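Local structure of SusD superfamily protein (3HDX) at residues 11-22 with 182-193; 21-31 with 77-85. The protein probably binds polysaccharide at the bacterial outer membrane, as a SusD-like partner in glycan capture. One frame throughout, in Å; residues are numbered along the deposited sequence. Where two conformers were deposited one is given.

Overall arrangement
Both contacts draw on helix 11-30 in the N-terminal, largely helical part of this SusD-like protein, whose sequence families fall in the TPR clan. Contact 1 sets the first half of the helix against the loop 182-193 that precedes helix 196-209; contact 2 lays the second half antiparallel to helix 76-91. They overlap at V21 and Y22, and their centres are about 16 Å apart. Contact 2 is the deeper, about 14 Å from the centre of the chain against about 21 Å for contact 1. Bound 1,2-ethanediol, probably from the crystallisation liquor, lies at contact 1; another ethanediol, beyond the two at the loop, lies about 4 Å from the M19 side chain.

Contact 1: 11-22 with 182-193; sequences LEDTRSALMGVY and YGSYGAQWQGKL. With EDO (1,2-ethanediol), chain L; EDO (1,2-ethanediol), chain B.
With CG anti to the carbonyl carbon (chi1 -72°), Y182 sends its ring from the loop against helix 11-22, where R15 meets it with CG turned anti to its own nitrogen (chi1 -172°). This lays CB and CG of R15 over one face of the ring in a CH-pi contact, CG standing 3.8 Å from the Y182 ring centroid. Further out the arginine bends back along its helix, its NE donating to E12 OE1 over 2.9 Å as part of a salt bridge. The rim of the ring is lined by L11, whose CG comes within 3.7 Å of Y182 CE1, and L18 CD2 closes obliquely on CE2. L11, E12 and R15 were each modelled in two conformers, of which one is described. At the phenol end T14 OG1 and Y182 OH are 3.0 Å apart, but T14 OG1 is equally near L11 O, so its single proton may serve either; the phenol oxygen's strongest polar partner is D110, to which it is hydrogen-bonded.

Further along the helix, M19, a selenomethionine, reaches W189 with CE 4.0 Å from CH2. The indole is packed on both faces: L193 CD1 lies over one, S184 CB and an ethanediol carbon over the other. A second ethanediol is held by G183 O and the side-chain amide of Q188. Y22 crosses L193 at about a right angle, its CE2 3.9 Å from L193 CD2, while its hydroxyl bonds to Q113 and F194 N. The loop thus packs on the first helix of a SusD-family helical N-terminal part, consistent with its TPR clan, with Y182 and Y22 presenting hydrocarbon to their neighbours while their hydroxyls bond to D110 and Q113 on helix 104-129.

Contact 2: 21-31 with 77-85; sequences VYGLTRAALAD and RFYAVINAA
V81 is the knob of this interface: its side chain sits among V21, L24, T25 and A28, with CG2 3.4 Å from L24 O and CG1 3.3 Å from T25 OG1. One turn along, L24 CD1 presses on A84 CB at 3.4 Å, tighter than usual for two carbons. In the other direction the methyl of A28 rests over one face of the F78 ring, a CH-pi contact with CB 3.8 Å from the centroid, and L29 CD1 approaches the same ring obliquely. A28, A80, A84 and A85 suit this close antiparallel helix pair, whose segment axes come within 8.5 Å at 165°, in a helical framework consistent with the TPR clan. Toward the edge a water donates to both L24 O and R77 O, joining the two backbones. The R77 side chain then leaves the helix with CG between the backbone nitrogen and the carbonyl carbon (chi1 63°), and its extended chain runs past A28 CA. There NE donates to A28 O over 2.9 Å, in the carbonyl plane and on a lone pair, near the C-terminal end of helix 11-30, while NH2 bonds to V72 O.

Contact 1: 11-22 with 182-193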
# COMPACT_ATOMS: atom_id res chain seq x y z
N LEU A 11 6.08 23.23 -20.69
CA LEU A 11 5.34 22.83 -19.51
C LEU A 11 4.51 21.57 -19.79
O LEU A 11 4.38 20.71 -18.89
CB LEU A 11 4.48 24.02 -19.03
CG LEU A 11 3.47 23.79 -17.92
CD1 LEU A 11 3.21 25.07 -17.16
CD2 LEU A 11 2.22 23.19 -18.52
N GLU A 12 3.95 21.45 -21.00
CA GLU A 12 3.15 20.25 -21.36
C GLU A 12 4.05 19.01 -21.40
O GLU A 12 3.59 17.89 -21.04
CB GLU A 12 2.36 20.41 -22.67
CG GLU A 12 1.56 19.15 -23.09
CD GLU A 12 0.63 18.60 -21.99
OE1 GLU A 12 0.01 19.41 -21.26
OE2 GLU A 12 0.53 17.37 -21.84
N ASP A 13 5.30 19.18 -21.82
CA ASP A 13 6.27 18.07 -21.81
C ASP A 13 6.53 17.57 -20.37
O ASP A 13 6.52 16.34 -20.12
CB ASP A 13 7.62 18.46 -22.46
CG ASP A 13 7.53 18.71 -23.95
OD1 ASP A 13 6.68 18.07 -24.63
OD2 ASP A 13 8.38 19.48 -24.47
N THR A 14 6.77 18.49 -19.43
CA THR A 14 7.05 18.10 -18.03
C THR A 14 5.81 17.53 -17.39
O THR A 14 5.89 16.54 -16.67
CB THR A 14 7.68 19.23 -17.17
OG1 THR A 14 6.82 20.40 -17.13
CG2 THR A 14 9.00 19.61 -17.78
N ARG A 15 4.64 18.12 -17.69
CA ARG A 15 3.36 17.60 -17.16
C ARG A 15 3.19 16.15 -17.60
O ARG A 15 2.93 15.28 -16.77
CB ARG A 15 2.14 18.40 -17.64
CG ARG A 15 0.82 17.99 -16.94
CD ARG A 15 -0.42 18.35 -17.76
NE ARG A 15 -0.40 17.63 -19.03
CZ ARG A 15 -0.67 16.34 -19.16
NH1 ARG A 15 -1.03 15.63 -18.11
NH2 ARG A 15 -0.59 15.75 -20.34
N SER A 16 3.38 15.88 -18.88
CA SER A 16 3.21 14.53 -19.41
C SER A 16 4.18 13.52 -18.76
O SER A 16 3.77 12.42 -18.38
CB SER A 16 3.34 14.54 -20.95
OG SER A 16 3.21 13.21 -21.43
N ALA A 17 5.43 13.93 -18.59
CA ALA A 17 6.45 13.08 -17.97
C ALA A 17 6.11 12.80 -16.50
O ALA A 17 6.27 11.68 -16.01
CB ALA A 17 7.87 13.68 -18.10
N LEU A 18 5.66 13.83 -15.78
CA LEU A 18 5.30 13.67 -14.36
C LEU A 18 4.15 12.65 -14.26
O LEU A 18 4.20 11.69 -13.47
CB LEU A 18 4.85 15.02 -13.73
CG LEU A 18 4.33 14.94 -12.30
CD1 LEU A 18 5.42 14.39 -11.35
CD2 LEU A 18 3.76 16.32 -11.84
N MSE A 19 3.10 12.86 -15.07
CA MSE A 19 1.95 11.93 -15.06
C MSE A 19 2.41 10.51 -15.44
O MSE A 19 1.88 9.52 -14.90
CB MSE A 19 0.79 12.45 -15.92
CG MSE A 19 0.24 13.83 -15.44
SE MSE A 19 -0.14 13.99 -13.54
CE MSE A 19 -0.05 15.90 -13.37
N GLY A 20 3.43 10.41 -16.29
CA GLY A 20 4.00 9.13 -16.64
C GLY A 20 4.66 8.41 -15.48
O GLY A 20 4.55 7.19 -15.39
N VAL A 21 5.35 9.15 -14.59
CA VAL A 21 5.97 8.52 -13.40
C VAL A 21 4.85 7.96 -12.48
O VAL A 21 4.96 6.82 -11.98
CB VAL A 21 6.92 9.46 -12.65
CG1 VAL A 21 7.57 8.72 -11.47
CG2 VAL A 21 8.00 10.03 -13.61
N TYR A 22 3.76 8.72 -12.30
CA TYR A 22 2.60 8.22 -11.57
C TYR A 22 2.04 6.96 -12.21
O TYR A 22 1.71 6.01 -11.53
CB TYR A 22 1.48 9.27 -11.46
CG TYR A 22 1.69 10.32 -10.36
CD1 TYR A 22 1.36 10.02 -9.03
CD2 TYR A 22 2.20 11.57 -10.63
CE1 TYR A 22 1.56 10.95 -7.99
CE2 TYR A 22 2.39 12.51 -9.62
CZ TYR A 22 2.04 12.20 -8.30
OH TYR A 22 2.22 13.13 -7.32
N TYR A 182 -0.91 22.89 -12.91
CA TYR A 182 -1.29 22.14 -14.08
C TYR A 182 -2.81 22.16 -14.35
O TYR A 182 -3.45 21.12 -14.60
CB TYR A 182 -0.74 20.72 -14.00
CG TYR A 182 0.76 20.62 -14.19
CD1 TYR A 182 1.41 21.19 -15.30
CD2 TYR A 182 1.55 19.86 -13.32
CE1 TYR A 182 2.78 21.04 -15.49
CE2 TYR A 182 2.93 19.69 -13.51
CZ TYR A 182 3.54 20.30 -14.62
OH TYR A 182 4.88 20.17 -14.85
N GLY A 183 -3.37 23.39 -14.28
CA GLY A 183 -4.78 23.63 -14.61
C GLY A 183 -5.85 23.43 -13.57
O GLY A 183 -6.99 23.70 -13.84
N SER A 184 -5.48 22.90 -12.40
CA SER A 184 -6.42 22.61 -11.32
C SER A 184 -5.84 23.04 -9.97
O SER A 184 -4.68 23.45 -9.87
CB SER A 184 -6.76 21.12 -11.32
OG SER A 184 -7.48 20.73 -12.49
N TYR A 185 -6.66 23.02 -8.92
CA TYR A 185 -6.17 23.37 -7.60
C TYR A 185 -6.94 22.72 -6.47
O TYR A 185 -8.07 22.28 -6.66
CB TYR A 185 -6.17 24.88 -7.38
CG TYR A 185 -7.50 25.49 -7.07
CD1 TYR A 185 -8.45 25.70 -8.07
CD2 TYR A 185 -7.81 25.89 -5.75
CE1 TYR A 185 -9.69 26.31 -7.78
CE2 TYR A 185 -9.05 26.49 -5.46
CZ TYR A 185 -9.98 26.69 -6.49
OH TYR A 185 -11.22 27.27 -6.22
N GLY A 186 -6.31 22.75 -5.30
CA GLY A 186 -6.91 22.30 -4.04
C GLY A 186 -7.61 20.97 -4.07
O GLY A 186 -6.98 19.95 -4.31
N ALA A 187 -8.93 21.00 -3.88
CA ALA A 187 -9.75 19.78 -3.86
C ALA A 187 -9.63 18.92 -5.11
O ALA A 187 -9.66 17.71 -5.05
CB ALA A 187 -11.23 20.11 -3.57
N GLN A 188 -9.41 19.56 -6.26
CA GLN A 188 -9.27 18.83 -7.51
C GLN A 188 -8.10 17.86 -7.54
O GLN A 188 -8.15 16.88 -8.29
CB GLN A 188 -9.15 19.81 -8.68
CG GLN A 188 -10.42 20.64 -8.91
CD GLN A 188 -10.23 21.70 -10.00
OE1 GLN A 188 -9.34 22.55 -9.92
NE2 GLN A 188 -11.09 21.65 -11.00
N TRP A 189 -7.04 18.17 -6.79
CA TRP A 189 -5.87 17.28 -6.73
C TRP A 189 -5.83 16.37 -5.50
O TRP A 189 -4.93 15.53 -5.40
CB TRP A 189 -4.59 18.08 -6.84
CG TRP A 189 -4.32 18.74 -8.15
CD1 TRP A 189 -4.16 20.09 -8.39
CD2 TRP A 189 -4.09 18.08 -9.39
NE1 TRP A 189 -3.84 20.29 -9.72
CE2 TRP A 189 -3.78 19.07 -10.36
CE3 TRP A 189 -4.11 16.73 -9.80
CZ2 TRP A 189 -3.51 18.75 -11.70
CZ3 TRP A 189 -3.81 16.41 -11.14
CH2 TRP A 189 -3.51 17.42 -12.06
N GLN A 190 -6.75 16.56 -4.55
CA GLN A 190 -6.79 15.72 -3.33
C GLN A 190 -7.02 14.26 -3.72
O GLN A 190 -7.88 13.96 -4.54
CB GLN A 190 -7.90 16.15 -2.38
CG GLN A 190 -7.65 17.47 -1.71
CD GLN A 190 -8.84 17.95 -0.90
OE1 GLN A 190 -9.78 17.18 -0.64
NE2 GLN A 190 -8.78 19.22 -0.43
N GLY A 191 -6.25 13.35 -3.15
CA GLY A 191 -6.38 11.93 -3.51
C GLY A 191 -5.87 11.58 -4.88
O GLY A 191 -6.17 10.49 -5.38
N LYS A 192 -5.12 12.49 -5.51
CA LYS A 192 -4.60 12.28 -6.86
C LYS A 192 -3.07 12.41 -6.86
O LYS A 192 -2.34 11.48 -7.27
CB LYS A 192 -5.32 13.20 -7.86
CG LYS A 192 -6.84 12.89 -7.85
CD LYS A 192 -7.63 13.44 -9.01
CE LYS A 192 -9.05 12.89 -8.99
NZ LYS A 192 -9.82 13.41 -10.18
N LEU A 193 -2.57 13.53 -6.38
CA LEU A 193 -1.13 13.77 -6.28
C LEU A 193 -0.54 13.41 -4.90
O LEU A 193 -1.22 13.56 -3.88
CB LEU A 193 -0.82 15.24 -6.59
CG LEU A 193 -1.27 15.69 -8.00
CD1 LEU A 193 -1.00 17.18 -8.11
CD2 LEU A 193 -0.62 14.91 -9.16
C1 EDO L . -10.11 24.34 -13.56
O1 EDO L . -9.69 22.98 -13.36
C2 EDO L . -10.86 24.86 -12.34
O2 EDO L . -9.92 25.08 -11.28
C1 EDO B . -7.08 16.32 -12.93
O1 EDO B . -7.92 15.39 -12.23
C2 EDO B . -6.94 17.55 -12.06
O2 EDO B . -8.21 18.20 -11.88

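Contact 2: 21-31 with 77-85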
# COMPACT_ATOMS: atom_id res chain seq x y z
N VAL A 21 5.35 9.15 -14.59
CA VAL A 21 5.97 8.52 -13.40
C VAL A 21 4.85 7.96 -12.48
O VAL A 21 4.96 6.82 -11.98
CB VAL A 21 6.92 9.46 -12.65
CG1 VAL A 21 7.57 8.72 -11.47
CG2 VAL A 21 8.00 10.03 -13.61
N TYR A 22 3.76 8.72 -12.30
CA TYR A 22 2.60 8.22 -11.57
C TYR A 22 2.04 6.96 -12.21
O TYR A 22 1.71 6.01 -11.53
CB TYR A 22 1.48 9.27 -11.46
CG TYR A 22 1.69 10.32 -10.36
CD1 TYR A 22 1.36 10.02 -9.03
CD2 TYR A 22 2.20 11.57 -10.63
CE1 TYR A 22 1.56 10.95 -7.99
CE2 TYR A 22 2.39 12.51 -9.62
CZ TYR A 22 2.04 12.20 -8.30
OH TYR A 22 2.22 13.13 -7.32
N GLY A 23 1.92 6.98 -13.54
CA GLY A 23 1.39 5.84 -14.25
C GLY A 23 2.21 4.58 -14.10
O GLY A 23 1.66 3.48 -13.92
N LEU A 24 3.53 4.75 -14.18
CA LEU A 24 4.45 3.65 -13.99
C LEU A 24 4.37 3.09 -12.58
O LEU A 24 4.49 1.88 -12.41
CB LEU A 24 5.88 4.06 -14.34
CG LEU A 24 6.15 4.34 -15.82
CD1 LEU A 24 7.49 5.04 -15.98
CD2 LEU A 24 6.08 3.02 -16.59
N THR A 25 4.19 3.97 -11.59
CA THR A 25 4.10 3.53 -10.18
C THR A 25 2.82 2.71 -9.96
O THR A 25 2.85 1.63 -9.39
CB THR A 25 4.21 4.68 -9.18
OG1 THR A 25 5.34 5.52 -9.51
CG2 THR A 25 4.37 4.10 -7.76
N ARG A 26 1.72 3.18 -10.53
CA ARG A 26 0.44 2.44 -10.49
C ARG A 26 0.64 1.07 -11.16
O ARG A 26 0.28 0.05 -10.59
CB ARG A 26 -0.64 3.24 -11.19
CG ARG A 26 -1.99 2.56 -11.21
CD ARG A 26 -2.99 3.39 -11.92
NE ARG A 26 -2.72 3.49 -13.37
CZ ARG A 26 -2.49 4.61 -14.09
NH1 ARG A 26 -2.51 5.84 -13.56
NH2 ARG A 26 -2.25 4.50 -15.40
N ALA A 27 1.28 1.06 -12.34
CA ALA A 27 1.53 -0.19 -13.06
C ALA A 27 2.38 -1.19 -12.28
O ALA A 27 2.11 -2.40 -12.32
CB ALA A 27 2.16 0.09 -14.42
N ALA A 28 3.36 -0.70 -11.51
CA ALA A 28 4.21 -1.60 -10.71
C ALA A 28 3.41 -2.38 -9.68
O ALA A 28 3.63 -3.55 -9.46
CB ALA A 28 5.36 -0.82 -10.00
N LEU A 29 2.46 -1.69 -9.05
CA LEU A 29 1.59 -2.28 -8.01
C LEU A 29 0.42 -3.06 -8.59
O LEU A 29 -0.04 -4.02 -8.00
CB LEU A 29 1.03 -1.19 -7.06
CG LEU A 29 1.97 -0.80 -5.92
CD1 LEU A 29 3.32 -0.28 -6.38
CD2 LEU A 29 1.29 0.19 -5.01
N ALA A 30 -0.05 -2.64 -9.76
CA ALA A 30 -1.26 -3.23 -10.35
C ALA A 30 -1.00 -4.41 -11.27
O ALA A 30 -1.84 -5.29 -11.38
CB ALA A 30 -2.09 -2.16 -11.11
N ASP A 31 0.17 -4.45 -11.91
CA ASP A 31 0.44 -5.51 -12.87
C ASP A 31 0.36 -6.88 -12.19
O ASP A 31 0.89 -7.11 -11.09
CB ASP A 31 1.76 -5.26 -13.63
CG ASP A 31 1.66 -4.13 -14.72
OD1 ASP A 31 0.59 -3.49 -14.94
OD2 ASP A 31 2.71 -3.87 -15.35
N ARG A 77 9.29 -3.71 -13.49
CA ARG A 77 8.31 -2.65 -13.37
C ARG A 77 8.62 -1.62 -12.29
O ARG A 77 8.29 -0.45 -12.43
CB ARG A 77 6.90 -3.22 -13.21
CG ARG A 77 6.70 -4.04 -11.95
CD ARG A 77 5.42 -4.89 -12.00
NE ARG A 77 5.18 -5.64 -10.77
CZ ARG A 77 5.76 -6.80 -10.43
NH1 ARG A 77 6.72 -7.34 -11.22
NH2 ARG A 77 5.42 -7.43 -9.31
N PHE A 78 9.30 -2.05 -11.23
CA PHE A 78 9.76 -1.11 -10.20
C PHE A 78 10.91 -0.25 -10.70
O PHE A 78 10.90 0.95 -10.49
CB PHE A 78 10.07 -1.84 -8.90
CG PHE A 78 8.83 -2.37 -8.25
CD1 PHE A 78 8.08 -1.52 -7.42
CD2 PHE A 78 8.34 -3.63 -8.54
CE1 PHE A 78 6.89 -1.97 -6.84
CE2 PHE A 78 7.13 -4.05 -7.97
CZ PHE A 78 6.43 -3.23 -7.13
N TYR A 79 11.90 -0.85 -11.35
CA TYR A 79 13.00 -0.08 -11.95
C TYR A 79 12.49 0.86 -13.05
O TYR A 79 13.08 1.92 -13.26
CB TYR A 79 14.18 -0.96 -12.39
CG TYR A 79 14.91 -1.44 -11.18
CD1 TYR A 79 15.71 -0.54 -10.45
CD2 TYR A 79 14.80 -2.74 -10.73
CE1 TYR A 79 16.33 -0.94 -9.29
CE2 TYR A 79 15.44 -3.13 -9.59
CZ TYR A 79 16.21 -2.23 -8.88
OH TYR A 79 16.78 -2.66 -7.71
N ALA A 80 11.36 0.52 -13.71
CA ALA A 80 10.79 1.46 -14.68
C ALA A 80 10.39 2.78 -13.99
O ALA A 80 10.58 3.87 -14.56
CB ALA A 80 9.59 0.85 -15.43
N VAL A 81 9.84 2.67 -12.78
CA VAL A 81 9.49 3.88 -12.01
C VAL A 81 10.76 4.67 -11.65
O VAL A 81 10.84 5.89 -11.85
CB VAL A 81 8.78 3.52 -10.71
CG1 VAL A 81 8.57 4.78 -9.82
CG2 VAL A 81 7.47 2.76 -10.97
N ILE A 82 11.71 3.95 -11.06
CA ILE A 82 12.96 4.54 -10.55
C ILE A 82 13.70 5.27 -11.70
O ILE A 82 14.12 6.40 -11.54
CB ILE A 82 13.83 3.43 -9.92
CG1 ILE A 82 13.17 2.94 -8.61
CG2 ILE A 82 15.30 3.88 -9.69
CD1 ILE A 82 13.58 1.51 -8.16
N ASN A 83 13.81 4.63 -12.86
CA ASN A 83 14.52 5.21 -13.99
C ASN A 83 13.78 6.44 -14.56
O ASN A 83 14.39 7.49 -14.86
CB ASN A 83 14.76 4.14 -15.06
CG ASN A 83 15.91 4.48 -15.97
OD1 ASN A 83 16.87 5.11 -15.55
ND2 ASN A 83 15.84 4.00 -17.20
N ALA A 84 12.46 6.34 -14.70
CA ALA A 84 11.66 7.48 -15.20
C ALA A 84 11.79 8.69 -14.25
O ALA A 84 11.91 9.85 -14.69
CB ALA A 84 10.20 7.09 -15.39
N ALA A 85 11.76 8.42 -12.94
CA ALA A 85 11.98 9.49 -11.93
C ALA A 85 13.38 10.09 -12.05
O ALA A 85 13.51 11.31 -12.07
CB ALA A 85 11.73 8.94 -10.50
O HOH W 1 6.07 0.30 -13.91